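Local atomic coordinates of HAD hydrolase, family IA, variant 3 (Entamoeba histolytica, PDB entry 6W04), a protein that probably acts as a magnesium-dependent hydrolase of the haloacid dehalogenase superfamily, its natural substrate not being established. Residues 87-99 with 206-218. Numbering follows the deposited sequence.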
ATOM      1  N   LEU A  87       6.598   5.547 -10.289  1.00 31.55           N
ATOM      2  CA  LEU A  87       5.723   6.194  -9.322  1.00 34.77           C
ATOM      3  C   LEU A  87       4.515   6.781 -10.041  1.00 34.98           C
ATOM      4  O   LEU A  87       4.635   7.312 -11.144  1.00 35.41           O
ATOM      5  CB  LEU A  87       6.472   7.284  -8.562  1.00 35.18           C
ATOM      6  CG  LEU A  87       7.480   6.827  -7.512  1.00 36.98           C
ATOM      7  CD1 LEU A  87       8.229   8.025  -6.961  1.00 36.60           C
ATOM      8  CD2 LEU A  87       6.806   6.066  -6.385  1.00 35.09           C
ATOM      9  N   CYS A  88       3.346   6.661  -9.409  1.00 33.72           N
ATOM     10  CA  CYS A  88       2.083   7.057 -10.016  1.00 34.68           C
ATOM     11  C   CYS A  88       2.143   8.498 -10.527  1.00 39.25           C
ATOM     12  O   CYS A  88       2.830   9.357  -9.956  1.00 37.30           O
ATOM     13  CB  CYS A  88       0.954   6.882  -8.986  1.00 31.74           C
ATOM     14  SG  CYS A  88      -0.669   7.395  -9.567  1.00 41.71           S
ATOM     15  N   ASP A  89       1.450   8.747 -11.641  1.00 40.75           N
ATOM     16  CA  ASP A  89       1.383  10.093 -12.215  1.00 45.36           C
ATOM     17  C   ASP A  89       1.017  11.115 -11.147  1.00 43.37           C
ATOM     18  O   ASP A  89       0.120  10.888 -10.333  1.00 46.79           O
ATOM     19  CB  ASP A  89       0.350  10.160 -13.344  1.00 54.98           C
ATOM     20  CG  ASP A  89       0.806   9.474 -14.618  1.00 62.12           C
ATOM     21  OD1 ASP A  89       1.984   9.075 -14.715  1.00 62.71           O
ATOM     22  OD2 ASP A  89      -0.034   9.333 -15.526  1.00 68.00           O
ATOM     23  N   GLY A  90       1.722  12.243 -11.154  1.00 42.54           N
ATOM     24  CA  GLY A  90       1.440  13.319 -10.226  1.00 53.65           C
ATOM     25  C   GLY A  90       2.030  13.155  -8.843  1.00 51.60           C
ATOM     26  O   GLY A  90       2.070  14.134  -8.087  1.00 41.34           O
ATOM     27  N   ALA A  91       2.508  11.960  -8.488  1.00 46.43           N
ATOM     28  CA  ALA A  91       3.005  11.740  -7.136  1.00 39.37           C
ATOM     29  C   ALA A  91       4.197  12.637  -6.825  1.00 39.27           C
ATOM     30  O   ALA A  91       4.207  13.341  -5.803  1.00 42.06           O
ATOM     31  CB  ALA A  91       3.369  10.269  -6.946  1.00 32.85           C
ATOM     32  N   ILE A  92       5.211  12.639  -7.699  1.00 37.66           N
ATOM     33  CA  ILE A  92       6.408  13.434  -7.421  1.00 42.21           C
ATOM     34  C   ILE A  92       6.045  14.905  -7.282  1.00 44.26           C
ATOM     35  O   ILE A  92       6.541  15.599  -6.383  1.00 42.38           O
ATOM     36  CB  ILE A  92       7.486  13.207  -8.503  1.00 41.73           C
ATOM     37  CG1 ILE A  92       7.965  11.749  -8.472  1.00 46.54           C
ATOM     38  CG2 ILE A  92       8.667  14.139  -8.297  1.00 43.11           C
ATOM     39  CD1 ILE A  92       9.120  11.465  -9.409  1.00 49.48           C
ATOM     40  N   ASN A  93       5.155  15.398  -8.150  1.00 43.65           N
ATOM     41  CA  ASN A  93       4.708  16.785  -8.051  1.00 47.44           C
ATOM     42  C   ASN A  93       4.082  17.070  -6.697  1.00 49.98           C
ATOM     43  O   ASN A  93       4.343  18.117  -6.090  1.00 45.75           O
ATOM     44  CB  ASN A  93       3.698  17.100  -9.152  1.00 55.97           C
ATOM     45  CG  ASN A  93       4.331  17.192 -10.521  1.00 70.46           C
ATOM     46  OD1 ASN A  93       5.546  17.371 -10.656  1.00 65.91           O
ATOM     47  ND2 ASN A  93       3.503  17.082 -11.556  1.00 79.88           N
ATOM     48  N   LEU A  94       3.222  16.164  -6.220  1.00 46.28           N
ATOM     49  CA  LEU A  94       2.634  16.346  -4.898  1.00 45.48           C
ATOM     50  C   LEU A  94       3.712  16.374  -3.820  1.00 45.52           C
ATOM     51  O   LEU A  94       3.680  17.229  -2.927  1.00 46.82           O
ATOM     52  CB  LEU A  94       1.614  15.238  -4.616  1.00 43.47           C
ATOM     53  CG  LEU A  94       0.738  15.434  -3.380  1.00 46.46           C
ATOM     54  CD1 LEU A  94       0.157  16.852  -3.386  1.00 46.97           C
ATOM     55  CD2 LEU A  94      -0.386  14.366  -3.305  1.00 42.91           C
ATOM     56  N   PHE A  95       4.675  15.443  -3.889  1.00 38.62           N
ATOM     57  CA  PHE A  95       5.794  15.431  -2.947  1.00 46.60           C
ATOM     58  C   PHE A  95       6.460  16.800  -2.857  1.00 45.63           C
ATOM     59  O   PHE A  95       6.696  17.318  -1.762  1.00 44.07           O
ATOM     60  CB  PHE A  95       6.853  14.400  -3.360  1.00 43.53           C
ATOM     61  CG  PHE A  95       6.387  12.975  -3.362  1.00 41.75           C
ATOM     62  CD1 PHE A  95       5.242  12.581  -2.693  1.00 38.38           C
ATOM     63  CD2 PHE A  95       7.138  12.018  -4.024  1.00 32.98           C
ATOM     64  CE1 PHE A  95       4.839  11.254  -2.714  1.00 39.51           C
ATOM     65  CE2 PHE A  95       6.754  10.695  -4.038  1.00 34.98           C
ATOM     66  CZ  PHE A  95       5.598  10.311  -3.384  1.00 39.50           C
ATOM     67  N   GLU A  96       6.802  17.383  -4.010  1.00 41.79           N
ATOM     68  CA  GLU A  96       7.485  18.677  -4.013  1.00 45.21           C
ATOM     69  C   GLU A  96       6.574  19.786  -3.502  1.00 55.61           C
ATOM     70  O   GLU A  96       7.008  20.652  -2.730  1.00 53.53           O
ATOM     71  CB  GLU A  96       7.980  19.000  -5.421  1.00 52.83           C
ATOM     72  CG  GLU A  96       8.885  17.923  -6.019  1.00 52.43           C
ATOM     73  CD  GLU A  96       9.273  18.218  -7.457  1.00 60.65           C
ATOM     74  OE1 GLU A  96      10.295  17.690  -7.935  1.00 62.33           O
ATOM     75  OE2 GLU A  96       8.546  18.987  -8.114  1.00 74.46           O
ATOM     76  N   ALA A  97       5.307  19.775  -3.915  1.00 48.41           N
ATOM     77  CA  ALA A  97       4.381  20.804  -3.468  1.00 53.85           C
ATOM     78  C   ALA A  97       4.170  20.743  -1.959  1.00 56.99           C
ATOM     79  O   ALA A  97       4.025  21.784  -1.304  1.00 57.52           O
ATOM     80  CB  ALA A  97       3.053  20.676  -4.213  1.00 49.61           C
ATOM     81  N   LEU A  98       4.145  19.531  -1.390  1.00 47.94           N
ATOM     82  CA  LEU A  98       3.943  19.379   0.048  1.00 50.86           C
ATOM     83  C   LEU A  98       5.115  19.962   0.837  1.00 52.95           C
ATOM     84  O   LEU A  98       4.915  20.712   1.801  1.00 51.76           O
ATOM     85  CB  LEU A  98       3.736  17.895   0.393  1.00 47.96           C
ATOM     86  CG  LEU A  98       2.377  17.303   0.002  1.00 42.41           C
ATOM     87  CD1 LEU A  98       2.340  15.787   0.190  1.00 39.91           C
ATOM     88  CD2 LEU A  98       1.238  17.995   0.778  1.00 46.41           C
ATOM     89  N   LYS A  99       6.348  19.632   0.441  1.00 53.06           N
ATOM     90  CA  LYS A  99       7.506  20.185   1.135  1.00 54.17           C
ATOM     91  C   LYS A  99       7.540  21.703   1.028  1.00 54.97           C
ATOM     92  O   LYS A  99       7.865  22.388   2.003  1.00 58.26           O
ATOM     93  CB  LYS A  99       8.810  19.595   0.599  1.00 59.30           C
ATOM     94  CG  LYS A  99      10.024  20.085   1.396  1.00 65.47           C
ATOM     95  CD  LYS A  99      11.272  20.222   0.550  1.00 69.60           C
ATOM     96  CE  LYS A  99      12.412  20.858   1.357  1.00 79.67           C
ATOM     97  NZ  LYS A  99      12.729  20.102   2.607  1.00 80.86           N
ATOM     98  N   ILE A 206      -9.661   9.077  -6.543  1.00 37.46           N
ATOM     99  CA  ILE A 206      -9.052   9.622  -7.749  1.00 46.22           C
ATOM    100  C   ILE A 206      -8.293   8.526  -8.481  1.00 45.17           C
ATOM    101  O   ILE A 206      -7.959   7.476  -7.917  1.00 41.74           O
ATOM    102  CB  ILE A 206      -8.100  10.800  -7.451  1.00 45.05           C
ATOM    103  CG1 ILE A 206      -6.968  10.327  -6.531  1.00 42.63           C
ATOM    104  CG2 ILE A 206      -8.881  11.975  -6.869  1.00 46.34           C
ATOM    105  CD1 ILE A 206      -5.976  11.402  -6.130  1.00 53.74           C
ATOM    106  N   HIS A 207      -7.999   8.802  -9.757  1.00 45.26           N
ATOM    107  CA  HIS A 207      -7.239   7.850 -10.565  1.00 43.54           C
ATOM    108  C   HIS A 207      -5.743   8.027 -10.366  1.00 41.50           C
ATOM    109  O   HIS A 207      -5.014   7.038 -10.225  1.00 48.55           O
ATOM    110  CB  HIS A 207      -7.607   7.987 -12.043  1.00 50.92           C
ATOM    111  CG  HIS A 207      -9.016   7.586 -12.348  1.00 54.72           C
ATOM    112  ND1 HIS A 207     -10.016   8.503 -12.599  1.00 62.03           N
ATOM    113  CD2 HIS A 207      -9.598   6.365 -12.423  1.00 54.83           C
ATOM    114  CE1 HIS A 207     -11.152   7.864 -12.821  1.00 57.32           C
ATOM    115  NE2 HIS A 207     -10.926   6.566 -12.722  1.00 57.49           N
ATOM    116  N   THR A 208      -5.266   9.275 -10.365  1.00 42.98           N
ATOM    117  CA  THR A 208      -3.851   9.589 -10.175  1.00 45.04           C
ATOM    118  C   THR A 208      -3.718  10.841  -9.313  1.00 48.86           C
ATOM    119  O   THR A 208      -4.693  11.554  -9.060  1.00 44.57           O
ATOM    120  CB  THR A 208      -3.124   9.829 -11.502  1.00 49.92           C
ATOM    121  OG1 THR A 208      -3.397  11.161 -11.948  1.00 47.33           O
ATOM    122  CG2 THR A 208      -3.565   8.841 -12.565  1.00 48.19           C
ATOM    123  N   PHE A 209      -2.484  11.139  -8.890  1.00 41.19           N
ATOM    124  CA  PHE A 209      -2.287  12.319  -8.054  1.00 41.92           C
ATOM    125  C   PHE A 209      -2.377  13.628  -8.834  1.00 48.25           C
ATOM    126  O   PHE A 209      -2.419  14.692  -8.207  1.00 57.67           O
ATOM    127  CB  PHE A 209      -0.960  12.209  -7.287  1.00 40.41           C
ATOM    128  CG  PHE A 209      -0.952  11.059  -6.313  1.00 42.30           C
ATOM    129  CD1 PHE A 209      -1.440  11.227  -5.023  1.00 38.22           C
ATOM    130  CD2 PHE A 209      -0.550   9.791  -6.722  1.00 36.92           C
ATOM    131  CE1 PHE A 209      -1.480  10.159  -4.130  1.00 36.79           C
ATOM    132  CE2 PHE A 209      -0.592   8.710  -5.844  1.00 35.57           C
ATOM    133  CZ  PHE A 209      -1.052   8.893  -4.546  1.00 40.31           C
ATOM    134  N   ASN A 210      -2.443  13.579 -10.169  1.00 52.02           N
ATOM    135  CA  ASN A 210      -2.769  14.774 -10.944  1.00 51.03           C
ATOM    136  C   ASN A 210      -4.152  15.315 -10.611  1.00 55.54           C
ATOM    137  O   ASN A 210      -4.435  16.482 -10.898  1.00 57.37           O
ATOM    138  CB  ASN A 210      -2.716  14.491 -12.450  1.00 52.71           C
ATOM    139  CG  ASN A 210      -1.312  14.223 -12.951  1.00 58.61           C
ATOM    140  OD1 ASN A 210      -0.334  14.706 -12.382  1.00 60.22           O
ATOM    141  ND2 ASN A 210      -1.205  13.451 -14.027  1.00 59.36           N
ATOM    142  N   GLU A 211      -5.018  14.498 -10.014  1.00 54.02           N
ATOM    143  CA  GLU A 211      -6.418  14.851  -9.824  1.00 57.09           C
ATOM    144  C   GLU A 211      -6.713  15.408  -8.439  1.00 57.54           C
ATOM    145  O   GLU A 211      -7.879  15.615  -8.101  1.00 64.81           O
ATOM    146  CB  GLU A 211      -7.290  13.630 -10.099  1.00 60.51           C
ATOM    147  CG  GLU A 211      -7.124  13.069 -11.504  1.00 68.90           C
ATOM    148  CD  GLU A 211      -7.982  11.841 -11.733  1.00 72.32           C
ATOM    149  OE1 GLU A 211      -8.355  11.192 -10.734  1.00 68.30           O
ATOM    150  OE2 GLU A 211      -8.292  11.535 -12.905  1.00 74.45           O
ATOM    151  N   ILE A 212      -5.692  15.650  -7.629  1.00 54.67           N
ATOM    152  CA  ILE A 212      -5.873  16.162  -6.280  1.00 53.01           C
ATOM    153  C   ILE A 212      -4.981  17.389  -6.098  1.00 58.49           C
ATOM    154  O   ILE A 212      -3.881  17.459  -6.658  1.00 59.24           O
ATOM    155  CB  ILE A 212      -5.568  15.065  -5.234  1.00 51.62           C
ATOM    156  CG1 ILE A 212      -6.028  15.488  -3.841  1.00 55.82           C
ATOM    157  CG2 ILE A 212      -4.083  14.684  -5.230  1.00 47.45           C
ATOM    158  CD1 ILE A 212      -7.513  15.678  -3.723  1.00 52.64           C
ATOM    159  N   THR A 213      -5.469  18.369  -5.339  1.00 58.08           N
ATOM    160  CA  THR A 213      -4.687  19.537  -4.957  1.00 56.33           C
ATOM    161  C   THR A 213      -4.559  19.610  -3.438  1.00 60.35           C
ATOM    162  O   THR A 213      -5.339  19.008  -2.692  1.00 58.54           O
ATOM    163  CB  THR A 213      -5.311  20.846  -5.471  1.00 72.10           C
ATOM    164  OG1 THR A 213      -6.464  21.175  -4.688  1.00 62.28           O
ATOM    165  CG2 THR A 213      -5.707  20.726  -6.935  1.00 75.92           C
ATOM    166  N   ILE A 214      -3.556  20.365  -2.985  1.00 60.83           N
ATOM    167  CA  ILE A 214      -3.409  20.642  -1.557  1.00 67.52           C
ATOM    168  C   ILE A 214      -4.695  21.236  -0.994  1.00 68.96           C
ATOM    169  O   ILE A 214      -5.118  20.908   0.122  1.00 58.82           O
ATOM    170  CB  ILE A 214      -2.220  21.593  -1.322  1.00 72.94           C
ATOM    171  CG1 ILE A 214      -1.041  21.224  -2.226  1.00 74.16           C
ATOM    172  CG2 ILE A 214      -1.834  21.608   0.153  1.00 67.99           C
ATOM    173  CD1 ILE A 214      -0.289  20.037  -1.764  1.00 66.64           C
ATOM    174  N   GLU A 215      -5.325  22.134  -1.752  1.00 67.45           N
ATOM    175  CA  GLU A 215      -6.511  22.823  -1.258  1.00 69.14           C
ATOM    176  C   GLU A 215      -7.691  21.868  -1.136  1.00 67.77           C
ATOM    177  O   GLU A 215      -8.467  21.954  -0.176  1.00 70.35           O
ATOM    178  CB  GLU A 215      -6.853  24.002  -2.174  1.00 70.14           C
ATOM    179  N   GLU A 216      -7.854  20.962  -2.106  1.00 64.85           N
ATOM    180  CA  GLU A 216      -8.892  19.940  -1.991  1.00 63.32           C
ATOM    181  C   GLU A 216      -8.688  19.094  -0.741  1.00 63.75           C
ATOM    182  O   GLU A 216      -9.652  18.766  -0.036  1.00 63.52           O
ATOM    183  CB  GLU A 216      -8.903  19.049  -3.231  1.00 67.25           C
ATOM    184  CG  GLU A 216      -9.386  19.710  -4.519  1.00 78.60           C
ATOM    185  CD  GLU A 216      -9.268  18.776  -5.720  1.00 90.00           C
ATOM    186  OE1 GLU A 216      -8.287  18.901  -6.486  1.00 91.82           O
ATOM    187  OE2 GLU A 216     -10.146  17.901  -5.887  1.00 93.70           O
ATOM    188  N   MET A 217      -7.429  18.740  -0.449  1.00 61.79           N
ATOM    189  CA  MET A 217      -7.124  17.890   0.699  1.00 59.11           C
ATOM    190  C   MET A 217      -7.366  18.623   2.012  1.00 65.84           C
ATOM    191  O   MET A 217      -7.900  18.043   2.966  1.00 62.65           O
ATOM    192  CB  MET A 217      -5.676  17.400   0.614  1.00 55.05           C
ATOM    193  CG  MET A 217      -5.413  16.516  -0.599  1.00 54.01           C
ATOM    194  SD  MET A 217      -3.666  16.199  -0.978  1.00 61.48           S
ATOM    195  CE  MET A 217      -3.192  15.489   0.571  1.00 50.07           C
ATOM    196  N   VAL A 218      -6.973  19.897   2.083  1.00 64.51           N
ATOM    197  CA  VAL A 218      -7.210  20.680   3.292  1.00 66.01           C
ATOM    198  C   VAL A 218      -8.703  20.784   3.559  1.00 66.38           C
ATOM    199  O   VAL A 218      -9.164  20.601   4.693  1.00 71.45           O
ATOM    200  CB  VAL A 218      -6.556  22.069   3.171  1.00 70.83           C
ATOM    201  CG1 VAL A 218      -7.281  23.077   4.037  1.00 67.37           C
ATOM    202  CG2 VAL A 218      -5.075  21.990   3.554  1.00 68.02           C
TER
HETATM  203  O   HOH W   1       0.319  16.172  -8.469  1.00 47.51           O
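Leu-94 and Phe-209 meet because their first torsions send the two side chains across each other: Leu-94 has CG trans to its backbone N (chi1 -169°), whereas the Phe-209 ring lies trans to its carbonyl carbon (chi1 -64°). The chains cross at about a right angle, with Leu-94 CD2 3.7 Å from Phe-209 CD1. On the other ortho carbon, Cys-88 SG approaches Phe-209 CD2 at 3.7 Å; the sulfur lies well off the ring normal, an oblique sulfur-aromatic contact. Cys-88 CB and Asp-89 O sit at the ring's edge, near its plane.

Backbone contacts accompany this packing. Phe-209 N donates to Asp-89 O (3.0 Å), a bond bent to 134° at the hydrogen, and one water donates to both Gly-90 O and Phe-209 O. Gly-90, third residue of the type II turn Cys-88 to Ala-91 and N-cap of helix 91-100, has a positive phi and sets its carbonyl carbon 3.5 Å from Phe-209 CB. Beside it, Asn-210 OD1 lies 3.1 Å from Gly-90 CA, while Thr-208 OG1 accepts from Asn-210 N in an ST turn.

Farther along, Leu-94 uses its other branch: CD1 is 3.6 Å from Ile-214 CD1, which also meets Leu-98 CD2 at 3.6 Å. Ile-214 opens a helix with a Thr-213/Glu-216 capping box: Thr-213 OG1 accepts from Glu-216 N, and the return bond from Thr-213 N to Glu-216 OE1 is weak. The axes of the short pieces 91-99 and 214-218 come no closer than 12.3 Å, so side chains bridge the gap.

Leu-94 and Met-217 both continue onto strands 3-7 and 164-168. Phe-209 packs edge-to-face with Phe-167, and the side chain of Phe-209 is about 10 Å from the bound magnesium ion. Two elements joined over one side of a parallel sheet of strand order 3-2-1-4-5-6 are characteristic of the Rossmann-like core of HAD hydrolases.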